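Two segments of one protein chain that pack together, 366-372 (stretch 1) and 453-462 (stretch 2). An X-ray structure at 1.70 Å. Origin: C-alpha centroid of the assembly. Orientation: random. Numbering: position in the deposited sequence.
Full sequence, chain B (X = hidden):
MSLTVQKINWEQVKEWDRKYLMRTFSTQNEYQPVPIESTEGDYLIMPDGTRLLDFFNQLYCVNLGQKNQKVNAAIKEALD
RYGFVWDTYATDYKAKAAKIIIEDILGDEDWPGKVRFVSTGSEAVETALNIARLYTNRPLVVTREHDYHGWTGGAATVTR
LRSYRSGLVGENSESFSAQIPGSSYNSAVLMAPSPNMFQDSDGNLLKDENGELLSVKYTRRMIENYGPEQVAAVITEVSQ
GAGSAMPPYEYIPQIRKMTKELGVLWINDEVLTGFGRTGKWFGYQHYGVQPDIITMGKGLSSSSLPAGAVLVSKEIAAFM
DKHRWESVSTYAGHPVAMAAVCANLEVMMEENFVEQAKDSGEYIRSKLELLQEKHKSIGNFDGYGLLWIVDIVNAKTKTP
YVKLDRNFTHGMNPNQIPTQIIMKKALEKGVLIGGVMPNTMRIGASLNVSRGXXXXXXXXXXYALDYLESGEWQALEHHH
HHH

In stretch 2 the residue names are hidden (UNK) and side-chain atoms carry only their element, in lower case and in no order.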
# COMPACT_ATOMS: atom_id res chain seq x y z
N SER B 366 -4.65 40.36 26.81
CA SER B 366 -4.85 41.04 28.11
C SER B 366 -6.00 40.44 28.93
O SER B 366 -5.92 40.37 30.16
CB SER B 366 -5.05 42.55 27.91
OG SER B 366 -6.35 42.85 27.43
N LYS B 367 -7.06 40.02 28.25
CA LYS B 367 -8.20 39.41 28.93
C LYS B 367 -7.85 38.02 29.47
O LYS B 367 -8.25 37.67 30.58
CB LYS B 367 -9.43 39.33 28.01
CG LYS B 367 -9.92 40.67 27.47
CD LYS B 367 -10.63 41.53 28.50
CE LYS B 367 -11.88 40.84 29.04
NZ LYS B 367 -12.76 41.82 29.74
N LEU B 368 -7.10 37.24 28.69
CA LEU B 368 -6.66 35.91 29.15
C LEU B 368 -5.64 36.01 30.29
O LEU B 368 -5.68 35.20 31.21
CB LEU B 368 -6.11 35.06 27.99
CG LEU B 368 -7.14 34.60 26.95
CD1 LEU B 368 -6.45 33.98 25.75
CD2 LEU B 368 -8.15 33.63 27.55
N GLU B 369 -4.74 36.98 30.22
CA GLU B 369 -3.83 37.25 31.35
C GLU B 369 -4.61 37.40 32.65
O GLU B 369 -4.29 36.77 33.66
CB GLU B 369 -2.98 38.49 31.10
CG GLU B 369 -1.78 38.29 30.20
CD GLU B 369 -1.01 39.57 29.96
OE1 GLU B 369 -1.37 40.60 30.57
OE2 GLU B 369 -0.04 39.56 29.17
N LEU B 370 -5.66 38.22 32.62
CA LEU B 370 -6.50 38.46 33.80
C LEU B 370 -7.23 37.21 34.28
O LEU B 370 -7.30 36.96 35.48
CB LEU B 370 -7.48 39.62 33.56
CG LEU B 370 -6.90 41.03 33.40
CD1 LEU B 370 -7.91 41.95 32.73
CD2 LEU B 370 -6.44 41.60 34.74
N LEU B 371 -7.75 36.42 33.34
CA LEU B 371 -8.37 35.13 33.67
C LEU B 371 -7.38 34.14 34.29
O LEU B 371 -7.73 33.42 35.22
CB LEU B 371 -9.05 34.50 32.44
CG LEU B 371 -10.41 35.08 32.07
CD1 LEU B 371 -10.96 34.45 30.79
CD2 LEU B 371 -11.40 34.90 33.21
N GLN B 372 -6.16 34.11 33.77
CA GLN B 372 -5.14 33.20 34.30
C GLN B 372 -4.74 33.55 35.74
O GLN B 372 -4.49 32.67 36.56
CB GLN B 372 -3.91 33.15 33.40
CG GLN B 372 -2.89 32.10 33.85
CD GLN B 372 -1.72 31.94 32.91
OE1 GLN B 372 -1.51 32.74 32.00
NE2 GLN B 372 -0.94 30.88 33.13
N UNK B 453 -18.28 42.00 22.46
CA UNK B 453 -18.45 40.56 22.32
C UNK B 453 -17.27 39.76 22.90
O UNK B 453 -17.49 38.74 23.52
c UNK B 453 -20.23 40.51 20.48
o UNK B 453 -21.12 40.52 21.37
c UNK B 453 -18.78 40.17 20.86
o UNK B 453 -20.50 40.74 19.30
N UNK B 454 -16.04 40.23 22.72
CA UNK B 454 -14.90 39.62 23.43
C UNK B 454 -15.15 39.64 24.95
O UNK B 454 -15.00 38.62 25.62
c UNK B 454 -12.06 40.91 21.10
c UNK B 454 -12.45 39.83 24.05
c UNK B 454 -13.16 40.00 21.63
c UNK B 454 -13.55 40.29 23.08
N UNK B 455 -15.56 40.79 25.48
CA UNK B 455 -15.89 40.88 26.92
C UNK B 455 -16.96 39.88 27.35
O UNK B 455 -16.83 39.23 28.38
o UNK B 455 -15.46 44.51 27.36
c UNK B 455 -16.32 42.30 27.31
o UNK B 455 -14.01 42.90 27.10
c UNK B 455 -15.18 43.31 27.26
N UNK B 456 -18.02 39.76 26.55
CA UNK B 456 -19.10 38.81 26.83
C UNK B 456 -18.61 37.36 26.81
O UNK B 456 -19.00 36.56 27.66
c UNK B 456 -23.60 37.33 24.94
n UNK B 456 -24.69 37.75 24.02
c UNK B 456 -22.63 38.49 25.18
c UNK B 456 -20.26 39.03 25.84
c UNK B 456 -21.41 38.04 25.98
N UNK B 457 -17.76 37.03 25.85
CA UNK B 457 -17.24 35.68 25.75
C UNK B 457 -16.32 35.36 26.93
O UNK B 457 -16.41 34.28 27.53
c UNK B 457 -16.52 35.49 24.42
N UNK B 458 -15.47 36.31 27.30
CA UNK B 458 -14.52 36.10 28.40
C UNK B 458 -15.22 36.00 29.76
O UNK B 458 -14.83 35.21 30.62
s UNK B 458 -11.47 35.65 27.15
c UNK B 458 -12.48 37.13 27.23
c UNK B 458 -13.45 37.18 28.41
c UNK B 458 -12.23 34.73 25.80
N UNK B 459 -16.28 36.79 29.92
CA UNK B 459 -17.18 36.64 31.06
C UNK B 459 -17.76 35.24 31.19
O UNK B 459 -17.76 34.66 32.28
c UNK B 459 -18.04 38.91 31.80
o UNK B 459 -17.85 39.99 31.20
o UNK B 459 -18.03 38.81 33.04
c UNK B 459 -18.32 37.67 30.98
N UNK B 460 -18.26 34.69 30.08
CA UNK B 460 -18.85 33.35 30.10
C UNK B 460 -17.82 32.30 30.46
O UNK B 460 -18.15 31.33 31.13
c UNK B 460 -19.50 33.03 28.75
N UNK B 461 -16.59 32.50 29.99
CA UNK B 461 -15.47 31.63 30.31
C UNK B 461 -15.13 31.73 31.81
O UNK B 461 -14.87 30.72 32.45
c UNK B 461 -11.94 31.58 28.57
c UNK B 461 -14.25 31.99 29.45
c UNK B 461 -13.25 29.69 29.60
c UNK B 461 -12.96 31.19 29.63
N UNK B 462 -15.15 32.95 32.33
CA UNK B 462 -14.91 33.24 33.76
C UNK B 462 -15.87 32.38 34.59
O UNK B 462 -15.45 31.55 35.39
c UNK B 462 -15.12 34.74 34.01
o UNK B 462 -14.66 36.45 35.61
c UNK B 462 -14.48 35.24 35.33
o UNK B 462 -13.82 34.48 36.06

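Both stretches are helical throughout, and position 453 opens the second with two side-chain carbons, the outer one carrying two oxygens. This short carboxylate stays out of reach of stretch 1, and the residue is Asp453. At position 454 four carbons fork at the first, one arm being two carbons long. The end of the short arm meets CG of Lys367. This β-branched pattern is that of isoleucine, and in Ile454 the atom is CG2, 4.3 Å from Lys367 CG.

Position 455 again has two carbons with two oxygens on the second. Its CA-to-CB bond points sideways, yet its end comes nearer to stretch 1, and one oxygen meets the amino group of Lys367. A carboxylate on so short a chain is aspartate: Asp455 OD1 accepts a hydrogen bond from Lys367 NZ at 3.1 Å, within a salt bridge. Position 456 holds four carbons in a row ending in nitrogen, extended and out of reach of stretch 1; this is Lys456. A single carbon at position 457, also out of reach, defines Ala457.

At position 458 the chain is unbranched: two carbons, a sulfur and a terminal carbon. Its CA-to-CB bond points toward stretch 1, and the side chain touches three residues there: a carbon approaches CB of Lys367, and the sulfur approaches CD2 of Leu368 and CD1 of Leu371. This thioether is methionine. Met458 CG lies 3.8 Å from Lys367 CB, while Met458 SD is 3.9 Å from both Leu368 CD2 and Leu371 CD1.

Position 459 has two carbons and two oxygens on the second, and its CA-to-CB bond points away from stretch 1; it is Asp459, which makes no contact. The lone side-chain carbon of position 460 is likewise out of reach and identifies Ala460. At position 461 four carbons fork at the second, and one branch end meets CD1 of Leu371 and CD2 of Leu368. The residue is leucine: Leu461 CD2 is 3.8 Å from Leu371 CD1 and 4.4 Å from Leu368 CD2. Position 462 has two carbons, the second bearing two oxygens, and that second carbon packs on a methyl of Leu371. In Asp462 it is CG, 3.8 Å from Leu371 CD2.

The helices run nearly parallel, at 18°, with axes 10.9 Å apart at closest approach, a spacing bridged by side chains. Met458 and Leu461 form an apolar patch with Leu368 and Leu371. Lys367 joins this patch to the polar contact: its CB packs against Met458, while NZ reaches Asp455 on the preceding turn. Together the two stretches bury 343 Å².

Stretch 2 453-462: DIDKAMDALD
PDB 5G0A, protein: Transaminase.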